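Local coordinates for DNA mismatch repair protein PMS1 (Saccharomyces cerevisiae, PDB 3H4L) that acts in DNA mismatch repair and binds ATP, here held as a non-hydrolysable analogue with magnesium, in a GHKL-type ATPase domain, at residues A40-I45 with C59-D64; V113-S118 with K143-L148; L234-N239 with I347-T352; I285-R290 with L318-P323. All blocks are in the same frame, centred on the assembly; numbering follows the deposited sequence.

Contacts 1 and 2 lie in the GHKL ATPase part of the chain and touch each other, because strands 56-61 and 144-150 are neighbours in one sheet; both reach the bound nucleotide. Contacts 3 and 4 share the four-stranded sheet of the other part, and Phe350 of contact 3 meets Leu318 of contact 4. Contact 1 is partly buried and mostly polar, with loop amides and carboxylates bonded to one another. Contact 2 is buried strand pairing with a threonine pair on the nucleotide side. Contact 3, about 35 Å from contact 1 between centres, is buried and apolar, with no hydrogen bond across its segments. Contact 4, also buried, combines parallel strand pairing with a polar turn.

Contact 1: A40-I45 with C59-D64; sequences ANANQI and CSDNGD. With ANP (phosphoaminophosphonic acid-adenylate ester), chain E.
Residues 61-65 form the DxGxG motif of the GHKL ATPases (Bergerat fold), and here its loop packs against the chain leaving helix 26-39 for strand 44-50. Asp61 carries the nucleotide end. Its CG sits in the crowded position between backbone N and carbonyl carbon (chi1 65°), and the two oxygens have different partners: Asp61 OD2 accepts from adenine N6 of the ANP at 3.1 Å and also bonds Ser37 OG, while Asp61 OD1 takes Gly63 N at 2.8 Å, closing an Asx turn, and Thr145 N as well. Behind it, the Ala42 methyl rests on the CB of Asp61. Asn62 turns to the other strand with its amide nearly perpendicular to that of Asn43 (planes 84° apart). Asn62 OD1 receives two backbone donors, Asn43 N at 2.9 Å along a lone pair and Gln44 N at 3.1 Å from above the carbonyl plane. Asn62 ND2 gives an almost straight bond (169°) to Asn43 OD1, 2.6 Å away. An alanine in place of Asn62 would remove all three of these bonds and would probably loosen the turn into strand 44-50. Farther along, Asn41 and Asp64 cross obliquely, Asn41 ND2 meeting Asp64 OD1 at 2.7 Å from above the carboxylate plane. Asp64 N bonds Ala40 O at 2.9 Å, and a CB on Gly63 would run into that same carbonyl oxygen. The Ala40 methyl meets the adenine, Ala40 CB lying 3.6 Å from ANP N1.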
# COMPACT_ATOMS: atom_id res chain seq x y z
N ALA B 40 -4.80 -20.02 15.26
CA ALA B 40 -5.88 -20.77 14.65
C ALA B 40 -5.39 -21.67 13.52
O ALA B 40 -6.18 -22.22 12.75
CB ALA B 40 -6.95 -19.80 14.14
N ASN B 41 -4.08 -21.80 13.40
CA ASN B 41 -3.49 -22.66 12.40
C ASN B 41 -3.84 -22.22 10.99
O ASN B 41 -4.22 -23.04 10.15
CB ASN B 41 -3.95 -24.09 12.61
CG ASN B 41 -3.74 -24.55 14.03
OD1 ASN B 41 -2.60 -24.59 14.51
ND2 ASN B 41 -4.83 -24.91 14.72
N ALA B 42 -3.73 -20.92 10.75
CA ALA B 42 -4.00 -20.38 9.43
C ALA B 42 -2.69 -20.41 8.67
O ALA B 42 -1.63 -20.32 9.28
CB ALA B 42 -4.51 -18.96 9.53
N ASN B 43 -2.75 -20.58 7.36
CA ASN B 43 -1.53 -20.56 6.55
C ASN B 43 -1.67 -19.37 5.61
O ASN B 43 -0.76 -19.06 4.83
CB ASN B 43 -1.34 -21.86 5.76
CG ASN B 43 -2.54 -22.22 4.92
OD1 ASN B 43 -3.10 -21.38 4.21
ND2 ASN B 43 -2.94 -23.49 4.98
N GLN B 44 -2.81 -18.70 5.68
CA GLN B 44 -3.04 -17.52 4.87
C GLN B 44 -3.64 -16.39 5.71
O GLN B 44 -4.70 -16.53 6.32
CB GLN B 44 -3.96 -17.84 3.69
CG GLN B 44 -3.72 -16.91 2.51
CD GLN B 44 -4.65 -17.14 1.34
OE1 GLN B 44 -4.87 -18.28 0.91
NE2 GLN B 44 -5.17 -16.04 0.78
N ILE B 45 -2.95 -15.26 5.73
CA ILE B 45 -3.43 -14.12 6.50
C ILE B 45 -3.47 -12.85 5.69
O ILE B 45 -2.47 -12.40 5.14
CB ILE B 45 -2.57 -13.91 7.75
CG1 ILE B 45 -2.68 -15.14 8.65
CG2 ILE B 45 -3.04 -12.66 8.49
CD1 ILE B 45 -1.78 -15.11 9.85
N CYS B 59 -8.77 -8.47 9.70
CA CYS B 59 -7.83 -9.58 9.64
C CYS B 59 -8.57 -10.85 9.21
O CYS B 59 -9.50 -11.29 9.90
CB CYS B 59 -7.16 -9.78 11.00
SG CYS B 59 -5.84 -10.98 10.94
N SER B 60 -8.15 -11.40 8.07
CA SER B 60 -8.76 -12.61 7.52
C SER B 60 -7.79 -13.77 7.43
O SER B 60 -6.69 -13.63 6.90
CB SER B 60 -9.32 -12.35 6.12
OG SER B 60 -10.64 -11.85 6.18
N ASP B 61 -8.22 -14.92 7.93
CA ASP B 61 -7.39 -16.11 7.88
C ASP B 61 -8.21 -17.32 7.47
O ASP B 61 -9.45 -17.26 7.43
CB ASP B 61 -6.76 -16.36 9.25
CG ASP B 61 -7.78 -16.68 10.31
OD1 ASP B 61 -8.61 -17.60 10.09
OD2 ASP B 61 -7.76 -16.04 11.38
N ASN B 62 -7.53 -18.41 7.15
CA ASN B 62 -8.20 -19.64 6.77
C ASN B 62 -7.98 -20.67 7.89
O ASN B 62 -7.87 -21.87 7.64
CB ASN B 62 -7.65 -20.15 5.43
CG ASN B 62 -6.14 -20.31 5.44
OD1 ASN B 62 -5.48 -20.02 6.44
ND2 ASN B 62 -5.59 -20.77 4.31
N GLY B 63 -7.93 -20.19 9.12
CA GLY B 63 -7.72 -21.08 10.25
C GLY B 63 -8.92 -21.94 10.60
O GLY B 63 -9.88 -22.03 9.85
N ASP B 64 -8.84 -22.57 11.77
CA ASP B 64 -9.88 -23.46 12.25
C ASP B 64 -11.22 -22.81 12.54
O ASP B 64 -12.22 -23.51 12.69
CB ASP B 64 -9.38 -24.18 13.51
CG ASP B 64 -8.11 -24.96 13.27
OD1 ASP B 64 -7.46 -25.37 14.25
OD2 ASP B 64 -7.76 -25.17 12.08
PG ANP E . -3.92 -14.50 24.08
O1G ANP E . -4.36 -13.49 23.11
O2G ANP E . -3.02 -15.48 23.51
O3G ANP E . -3.33 -13.96 25.35
PB ANP E . -6.48 -15.68 23.55
O1B ANP E . -7.23 -16.81 24.17
O2B ANP E . -6.08 -15.85 22.17
N3B ANP E . -5.25 -15.31 24.52
PA ANP E . -8.02 -13.40 22.60
O1A ANP E . -6.92 -13.00 21.74
O2A ANP E . -8.92 -12.37 23.20
O3A ANP E . -7.44 -14.42 23.68
O5' ANP E . -9.12 -14.21 21.77
C5' ANP E . -9.60 -15.35 22.37
C4' ANP E . -10.57 -16.33 21.85
O4' ANP E . -11.20 -15.85 20.65
C3' ANP E . -9.59 -17.39 21.48
O3' ANP E . -9.25 -18.18 22.62
C2' ANP E . -10.27 -18.07 20.33
O2' ANP E . -11.05 -19.12 20.88
C1' ANP E . -11.05 -16.88 19.68
N9 ANP E . -10.45 -16.21 18.49
C8 ANP E . -9.96 -14.92 18.31
N7 ANP E . -9.50 -14.63 17.13
C5 ANP E . -9.69 -15.81 16.44
C6 ANP E . -9.42 -16.25 15.09
N6 ANP E . -8.88 -15.44 14.19
N1 ANP E . -9.74 -17.55 14.68
C2 ANP E . -10.30 -18.43 15.58
N3 ANP E . -10.60 -18.12 16.87
C4 ANP E . -10.26 -16.81 17.25

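Contact 2: V113-S118 with K143-L148; sequences VITTTS and KGTTVL. With ANP (phosphoaminophosphonic acid-adenylate ester), chain E.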
# COMPACT_ATOMS: atom_id res chain seq x y z
N VAL B 113 -17.26 -10.09 13.78
CA VAL B 113 -16.60 -11.33 13.41
C VAL B 113 -17.44 -12.14 12.41
O VAL B 113 -18.67 -12.19 12.52
CB VAL B 113 -16.35 -12.21 14.66
CG1 VAL B 113 -15.74 -13.55 14.26
CG2 VAL B 113 -15.44 -11.48 15.63
N ILE B 114 -16.79 -12.75 11.43
CA ILE B 114 -17.47 -13.61 10.47
C ILE B 114 -16.65 -14.90 10.52
O ILE B 114 -15.47 -14.90 10.16
CB ILE B 114 -17.46 -13.03 9.04
CG1 ILE B 114 -18.25 -11.72 8.99
CG2 ILE B 114 -18.12 -14.02 8.10
CD1 ILE B 114 -18.20 -10.98 7.65
N THR B 115 -17.26 -15.99 10.97
CA THR B 115 -16.51 -17.24 11.12
C THR B 115 -17.22 -18.54 10.71
O THR B 115 -18.42 -18.56 10.44
CB THR B 115 -16.03 -17.38 12.59
OG1 THR B 115 -15.11 -18.47 12.70
CG2 THR B 115 -17.22 -17.62 13.52
N THR B 116 -16.46 -19.63 10.68
CA THR B 116 -17.02 -20.93 10.34
C THR B 116 -16.09 -22.11 10.62
O THR B 116 -14.91 -22.10 10.25
CB THR B 116 -17.40 -21.01 8.86
OG1 THR B 116 -18.01 -22.29 8.62
CG2 THR B 116 -16.17 -20.87 7.97
N THR B 117 -16.66 -23.12 11.28
CA THR B 117 -15.94 -24.34 11.60
C THR B 117 -16.56 -25.42 10.73
O THR B 117 -16.37 -26.62 10.97
CB THR B 117 -16.15 -24.74 13.05
OG1 THR B 117 -17.55 -24.77 13.33
CG2 THR B 117 -15.46 -23.75 13.97
N SER B 118 -17.31 -24.98 9.73
CA SER B 118 -18.00 -25.88 8.81
C SER B 118 -18.38 -25.12 7.55
O SER B 118 -19.56 -24.83 7.32
CB SER B 118 -19.26 -26.43 9.49
OG SER B 118 -19.96 -27.33 8.65
N LYS B 143 -13.43 -21.77 4.99
CA LYS B 143 -12.94 -22.04 6.34
C LYS B 143 -12.13 -20.85 6.85
O LYS B 143 -11.39 -20.22 6.10
CB LYS B 143 -12.06 -23.29 6.34
CG LYS B 143 -11.74 -23.83 7.74
CD LYS B 143 -10.67 -24.92 7.69
CE LYS B 143 -9.35 -24.37 7.14
NZ LYS B 143 -8.23 -25.35 7.17
N GLY B 144 -12.26 -20.54 8.13
CA GLY B 144 -11.50 -19.42 8.67
C GLY B 144 -12.32 -18.39 9.43
O GLY B 144 -13.50 -18.59 9.73
N THR B 145 -11.67 -17.27 9.72
CA THR B 145 -12.33 -16.22 10.46
C THR B 145 -11.89 -14.85 9.96
O THR B 145 -10.76 -14.68 9.48
CB THR B 145 -11.98 -16.34 11.96
OG1 THR B 145 -12.36 -17.65 12.41
CG2 THR B 145 -12.70 -15.29 12.78
N THR B 146 -12.79 -13.88 10.07
CA THR B 146 -12.53 -12.51 9.68
C THR B 146 -12.89 -11.61 10.86
O THR B 146 -14.05 -11.57 11.30
CB THR B 146 -13.40 -12.07 8.47
OG1 THR B 146 -13.09 -12.86 7.33
CG2 THR B 146 -13.15 -10.62 8.14
N VAL B 147 -11.91 -10.90 11.40
CA VAL B 147 -12.16 -10.00 12.52
C VAL B 147 -12.02 -8.56 12.02
O VAL B 147 -11.02 -8.18 11.38
CB VAL B 147 -11.18 -10.24 13.69
CG1 VAL B 147 -11.59 -9.40 14.90
CG2 VAL B 147 -11.17 -11.71 14.06
N LEU B 148 -13.04 -7.75 12.28
CA LEU B 148 -13.02 -6.37 11.84
C LEU B 148 -13.10 -5.41 13.03
O LEU B 148 -14.08 -5.42 13.77
CB LEU B 148 -14.19 -6.10 10.90
CG LEU B 148 -14.26 -4.67 10.36
CD1 LEU B 148 -13.10 -4.47 9.39
CD2 LEU B 148 -15.60 -4.42 9.66
PG ANP E . -3.92 -14.50 24.08
O1G ANP E . -4.36 -13.49 23.11
O2G ANP E . -3.02 -15.48 23.51
O3G ANP E . -3.33 -13.96 25.35
PB ANP E . -6.48 -15.68 23.55
O1B ANP E . -7.23 -16.81 24.17
O2B ANP E . -6.08 -15.85 22.17
N3B ANP E . -5.25 -15.31 24.52
PA ANP E . -8.02 -13.40 22.60
O1A ANP E . -6.92 -13.00 21.74
O2A ANP E . -8.92 -12.37 23.20
O3A ANP E . -7.44 -14.42 23.68
O5' ANP E . -9.12 -14.21 21.77
C5' ANP E . -9.60 -15.35 22.37
C4' ANP E . -10.57 -16.33 21.85
O4' ANP E . -11.20 -15.85 20.65
C3' ANP E . -9.59 -17.39 21.48
O3' ANP E . -9.25 -18.18 22.62
C2' ANP E . -10.27 -18.07 20.33
O2' ANP E . -11.05 -19.12 20.88
C1' ANP E . -11.05 -16.88 19.68
N9 ANP E . -10.45 -16.21 18.49
C8 ANP E . -9.96 -14.92 18.31
N7 ANP E . -9.50 -14.63 17.13
C5 ANP E . -9.69 -15.81 16.44
C6 ANP E . -9.42 -16.25 15.09
N6 ANP E . -8.88 -15.44 14.19
N1 ANP E . -9.74 -17.55 14.68
C2 ANP E . -10.30 -18.43 15.58
N3 ANP E . -10.60 -18.12 16.87
C4 ANP E . -10.26 -16.81 17.25
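Two antiparallel strands of the Bergerat-fold sheet, 110-116 and 144-150, pair here beside the adenine of the bound nucleotide. Ile114 and Thr146 form a hydrogen-bonded pair, with Ile114 N to Thr146 O at 3.0 Å and Thr146 N to Ile114 O at 2.9 Å. A weak bond from Thr116 N to Gly144 O follows. On the nucleotide side stand Val113, Thr115, Thr145 and Val147; Ile114, Thr116 and Thr146 face the other way. Thr115 and Thr145 lie side by side and point in the same direction, and Thr115 OG1 donates to Thr145 OG1 at 2.9 Å. Thr115 OG1, anti to its own backbone N (chi1 -170°), also bonds Ile66 N. Thr145 instead sets its OG1 beside the backbone N (chi1 -56°), which brings it to 3.5 Å from ANP N1 and sends CG2 to the other flank, 3.8 Å from Val113 CG1. Gly144, just before it, holds backbone angles at which any CB would jam against the preceding carbonyl oxygen. On the reverse face the Thr116 CG2 methyl packs 3.8 Å from Lys143 CA, while Thr116 OG1 bonds Lys121 O and accepts from Ser118 N in an ST turn. The threonine pair thus has a direction: Thr115 OG1 accepts a hydrogen bond from Ile66 N and donates one to Thr145 OG1, so the hydrogen of the Thr145 hydroxyl is not used on Thr115.

Contact 3: L234-N239 with I347-T352; sequences LVLDLN and IDIFKT
Packing of apolar side chains, without a hydrogen bond, joins the strand 234-237 to the helix 347-352, and Ile349 makes most of the contacts. Its CG1 lies beside the backbone N (chi1 -70°), and the extended end (chi2 -171°) carries CD1 to the end of the strand. There the side chains of Ile349 and Leu238 cross obliquely, with Ile349 CD1 3.3 Å from Leu238 CD1, a tight methyl contact, and 3.7 Å from Asp237 O. The other branch, Ile349 CG2, rests against Leu236 CD2 at 3.8 Å, the two side chains running alongside in opposite senses. Leu236 splits its branches between neighbouring helix residues: Leu236 CD1 reaches Phe350 CB at 4.1 Å and lies at the edge of the phenyl ring, near the ring plane. The helix thus packs on one face of the four-stranded mixed sheet in the ribosomal S5-like domain, over the outermost strand 229-237; the axes of 234-237 and 347-352 approach to 9.0 Å, with 142° between their directions. Phe350 also touches Leu297 of helix 295-306, so the two helices share this sheet face. No hydrogen bond crosses between the two segments. Asp237, whose CB points away from the helix, forms an Asx turn at the end of the strand: Asp237 OD1 accepts from Asn239 N at 3.2 Å and from Asn239 ND2 at the same distance, both from above the carboxylate plane, while Asn239 OD1 takes Tyr260 N.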
# COMPACT_ATOMS: atom_id res chain seq x y z
N LEU B 234 24.28 -20.96 13.78
CA LEU B 234 25.01 -21.25 15.01
C LEU B 234 24.35 -22.26 15.95
O LEU B 234 23.13 -22.44 15.94
CB LEU B 234 25.24 -19.95 15.78
CG LEU B 234 26.00 -18.85 15.04
CD1 LEU B 234 26.15 -17.64 15.95
CD2 LEU B 234 27.35 -19.37 14.59
N VAL B 235 25.18 -22.91 16.76
CA VAL B 235 24.69 -23.88 17.74
C VAL B 235 25.39 -23.65 19.08
O VAL B 235 26.54 -24.06 19.27
CB VAL B 235 24.96 -25.34 17.29
CG1 VAL B 235 24.44 -26.31 18.34
CG2 VAL B 235 24.28 -25.61 15.96
N LEU B 236 24.70 -22.98 19.99
CA LEU B 236 25.23 -22.70 21.32
C LEU B 236 24.98 -23.89 22.24
O LEU B 236 23.85 -24.11 22.69
CB LEU B 236 24.56 -21.47 21.92
CG LEU B 236 24.41 -20.26 20.99
CD1 LEU B 236 23.58 -19.18 21.67
CD2 LEU B 236 25.79 -19.75 20.61
N ASP B 237 26.01 -24.68 22.51
CA ASP B 237 25.85 -25.83 23.40
C ASP B 237 25.83 -25.29 24.82
O ASP B 237 26.84 -24.77 25.31
CB ASP B 237 27.02 -26.80 23.23
CG ASP B 237 26.82 -28.08 24.00
OD1 ASP B 237 26.66 -28.01 25.24
OD2 ASP B 237 26.81 -29.16 23.37
N LEU B 238 24.69 -25.42 25.49
CA LEU B 238 24.56 -24.90 26.84
C LEU B 238 24.36 -25.98 27.92
O LEU B 238 24.10 -25.66 29.08
CB LEU B 238 23.40 -23.91 26.88
CG LEU B 238 23.51 -22.72 27.83
CD1 LEU B 238 24.59 -21.78 27.35
CD2 LEU B 238 22.19 -21.99 27.87
N ASN B 239 24.50 -27.24 27.53
CA ASN B 239 24.31 -28.38 28.44
C ASN B 239 25.08 -28.29 29.77
O ASN B 239 24.54 -28.63 30.82
CB ASN B 239 24.67 -29.68 27.72
CG ASN B 239 23.68 -30.02 26.61
OD1 ASN B 239 22.51 -30.26 26.86
ND2 ASN B 239 24.17 -30.03 25.37
N ILE B 347 23.87 -15.33 27.04
CA ILE B 347 24.39 -14.05 26.58
C ILE B 347 25.90 -14.08 26.32
O ILE B 347 26.38 -13.47 25.37
CB ILE B 347 24.07 -12.94 27.61
CG1 ILE B 347 22.56 -12.88 27.85
CG2 ILE B 347 24.59 -11.60 27.11
CD1 ILE B 347 22.13 -11.98 29.02
N ASP B 348 26.63 -14.82 27.15
CA ASP B 348 28.09 -14.90 27.00
C ASP B 348 28.56 -15.85 25.91
O ASP B 348 29.51 -15.55 25.18
CB ASP B 348 28.72 -15.30 28.34
CG ASP B 348 28.56 -14.22 29.39
OD1 ASP B 348 29.15 -13.13 29.22
OD2 ASP B 348 27.84 -14.46 30.39
N ILE B 349 27.91 -17.00 25.81
CA ILE B 349 28.27 -17.98 24.79
C ILE B 349 27.89 -17.44 23.42
O ILE B 349 28.54 -17.75 22.42
CB ILE B 349 27.59 -19.34 25.05
CG1 ILE B 349 28.22 -19.98 26.30
CG2 ILE B 349 27.73 -20.24 23.84
CD1 ILE B 349 27.80 -21.42 26.54
N PHE B 350 26.86 -16.61 23.38
CA PHE B 350 26.41 -16.02 22.13
C PHE B 350 27.39 -14.92 21.72
O PHE B 350 27.87 -14.88 20.58
CB PHE B 350 25.01 -15.42 22.29
CG PHE B 350 24.51 -14.72 21.06
CD1 PHE B 350 24.10 -15.45 19.94
CD2 PHE B 350 24.51 -13.33 20.98
CE1 PHE B 350 23.70 -14.81 18.78
CE2 PHE B 350 24.11 -12.67 19.81
CZ PHE B 350 23.71 -13.41 18.71
N LYS B 351 27.70 -14.04 22.66
CA LYS B 351 28.60 -12.92 22.41
C LYS B 351 29.90 -13.37 21.77
O LYS B 351 30.34 -12.79 20.78
CB LYS B 351 28.89 -12.17 23.72
CG LYS B 351 29.66 -10.87 23.53
CD LYS B 351 30.08 -10.26 24.88
CE LYS B 351 28.87 -9.96 25.77
NZ LYS B 351 29.25 -9.35 27.09
N THR B 352 30.52 -14.41 22.32
CA THR B 352 31.78 -14.88 21.76
C THR B 352 31.56 -15.68 20.47
O THR B 352 32.38 -15.62 19.56
CB THR B 352 32.58 -15.75 22.77
OG1 THR B 352 32.03 -17.08 22.83
CG2 THR B 352 32.52 -15.12 24.17

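Contact 4: I285-R290 with L318-P323; sequences IYVNKR and LNLELP
Tyr286 turns the edge of its ring to the neighbouring strand, with CD1 3.6 Å from Leu318 O and that oxygen in the ring plane; its hydroxyl reaches Gly180 O, on helix 167-184. Leu318 O accepts from Tyr286 N at 2.7 Å, nearly along the C=O axis. The next bond, Leu320 N to Tyr286 O, is very short at 2.5 Å, and Asn288 N then donates to Leu320 O at 2.9 Å. These bonds tie strands 283-287 and 316-321 as the two strands of a beta-alpha-beta crossover through helix 295-306; the segments 285-287 and 318-321 run parallel, with 16° between their directions. On the helix side Val287 CG1 packs 3.7 Å from Leu322 CD2, and Val287 CG2 lies against Leu320 CB. On the Tyr286 side Asn319, its CG anti to the backbone N (chi1 179°), lies against the turn after the first strand. Asn319 OD1 accepts Lys289 N at 3.1 Å on a lone pair, while Asn319 ND2 donates in its amide plane to Glu321 OE1 at 3.0 Å. A leucine in place of Asn319 would lose both bonds and would probably leave the turn at Lys289 less well fixed. The Lys289 chain bends over the Asn319 amide at about a right angle, bringing Lys289 NZ to 4.7 Å from Glu321 OE1, where the opposite charges may attract without touching.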
# COMPACT_ATOMS: atom_id res chain seq x y z
N ILE B 285 14.24 -10.44 16.15
CA ILE B 285 14.72 -11.63 16.86
C ILE B 285 13.55 -12.53 17.18
O ILE B 285 12.50 -12.08 17.66
CB ILE B 285 15.36 -11.28 18.18
CG1 ILE B 285 14.34 -10.49 19.00
CG2 ILE B 285 16.66 -10.52 17.95
CD1 ILE B 285 14.83 -9.91 20.24
N TYR B 286 13.73 -13.82 16.94
CA TYR B 286 12.67 -14.77 17.21
C TYR B 286 13.12 -15.96 18.04
O TYR B 286 14.24 -16.45 17.90
CB TYR B 286 12.09 -15.30 15.90
CG TYR B 286 11.78 -14.25 14.86
CD1 TYR B 286 12.80 -13.71 14.08
CD2 TYR B 286 10.47 -13.87 14.60
CE1 TYR B 286 12.50 -12.83 13.05
CE2 TYR B 286 10.17 -12.99 13.58
CZ TYR B 286 11.18 -12.48 12.80
OH TYR B 286 10.87 -11.68 11.72
N VAL B 287 12.23 -16.42 18.91
CA VAL B 287 12.49 -17.58 19.74
C VAL B 287 11.33 -18.51 19.41
O VAL B 287 10.17 -18.24 19.73
CB VAL B 287 12.49 -17.23 21.24
CG1 VAL B 287 12.69 -18.50 22.07
CG2 VAL B 287 13.59 -16.23 21.52
N ASN B 288 11.66 -19.60 18.72
CA ASN B 288 10.66 -20.57 18.29
C ASN B 288 9.59 -19.89 17.43
O ASN B 288 8.40 -19.93 17.74
CB ASN B 288 10.01 -21.29 19.48
CG ASN B 288 11.01 -22.13 20.27
OD1 ASN B 288 11.96 -22.68 19.71
ND2 ASN B 288 10.78 -22.24 21.57
N LYS B 289 10.06 -19.25 16.36
CA LYS B 289 9.23 -18.57 15.37
C LYS B 289 8.21 -17.53 15.82
O LYS B 289 7.20 -17.33 15.16
CB LYS B 289 8.52 -19.61 14.51
CG LYS B 289 9.45 -20.69 13.95
CD LYS B 289 10.55 -20.08 13.10
CE LYS B 289 11.39 -21.16 12.42
NZ LYS B 289 12.48 -20.58 11.57
N ARG B 290 8.47 -16.85 16.93
CA ARG B 290 7.54 -15.84 17.41
C ARG B 290 8.28 -14.56 17.78
O ARG B 290 9.25 -14.60 18.54
CB ARG B 290 6.77 -16.37 18.61
CG ARG B 290 6.06 -17.68 18.33
CD ARG B 290 5.40 -18.26 19.56
NE ARG B 290 4.72 -19.51 19.26
CZ ARG B 290 4.10 -20.26 20.17
NH1 ARG B 290 4.07 -19.87 21.44
NH2 ARG B 290 3.50 -21.39 19.81
N LEU B 318 17.33 -13.06 13.36
CA LEU B 318 17.79 -14.28 13.98
C LEU B 318 16.73 -15.04 14.74
O LEU B 318 15.98 -14.47 15.52
CB LEU B 318 18.96 -13.98 14.92
CG LEU B 318 20.15 -13.32 14.23
CD1 LEU B 318 21.25 -13.14 15.25
CD2 LEU B 318 20.62 -14.17 13.07
N ASN B 319 16.68 -16.34 14.49
CA ASN B 319 15.73 -17.19 15.18
C ASN B 319 16.47 -18.09 16.14
O ASN B 319 17.40 -18.80 15.74
CB ASN B 319 14.93 -18.05 14.20
CG ASN B 319 13.94 -18.97 14.90
OD1 ASN B 319 12.97 -18.52 15.51
ND2 ASN B 319 14.21 -20.28 14.84
N LEU B 320 16.07 -18.05 17.41
CA LEU B 320 16.65 -18.89 18.44
C LEU B 320 15.69 -20.05 18.61
O LEU B 320 14.54 -19.86 19.05
CB LEU B 320 16.79 -18.14 19.78
CG LEU B 320 17.61 -16.85 19.83
CD1 LEU B 320 18.01 -16.57 21.27
CD2 LEU B 320 18.85 -16.98 18.95
N GLU B 321 16.15 -21.23 18.24
CA GLU B 321 15.35 -22.44 18.32
C GLU B 321 15.86 -23.27 19.49
O GLU B 321 17.06 -23.56 19.58
CB GLU B 321 15.48 -23.23 17.01
CG GLU B 321 14.42 -24.30 16.78
CD GLU B 321 13.05 -23.70 16.56
OE1 GLU B 321 12.90 -22.87 15.64
OE2 GLU B 321 12.12 -24.07 17.31
N LEU B 322 14.97 -23.63 20.40
CA LEU B 322 15.33 -24.44 21.56
C LEU B 322 14.06 -24.95 22.24
O LEU B 322 12.95 -24.52 21.91
CB LEU B 322 16.15 -23.61 22.56
CG LEU B 322 15.42 -22.60 23.44
CD1 LEU B 322 16.36 -22.09 24.52
CD2 LEU B 322 14.90 -21.45 22.59
N PRO B 323 14.21 -25.91 23.17
CA PRO B 323 13.02 -26.44 23.86
C PRO B 323 12.40 -25.39 24.79
O PRO B 323 13.11 -24.74 25.54
CB PRO B 323 13.57 -27.65 24.60
CG PRO B 323 15.01 -27.28 24.86
CD PRO B 323 15.42 -26.65 23.56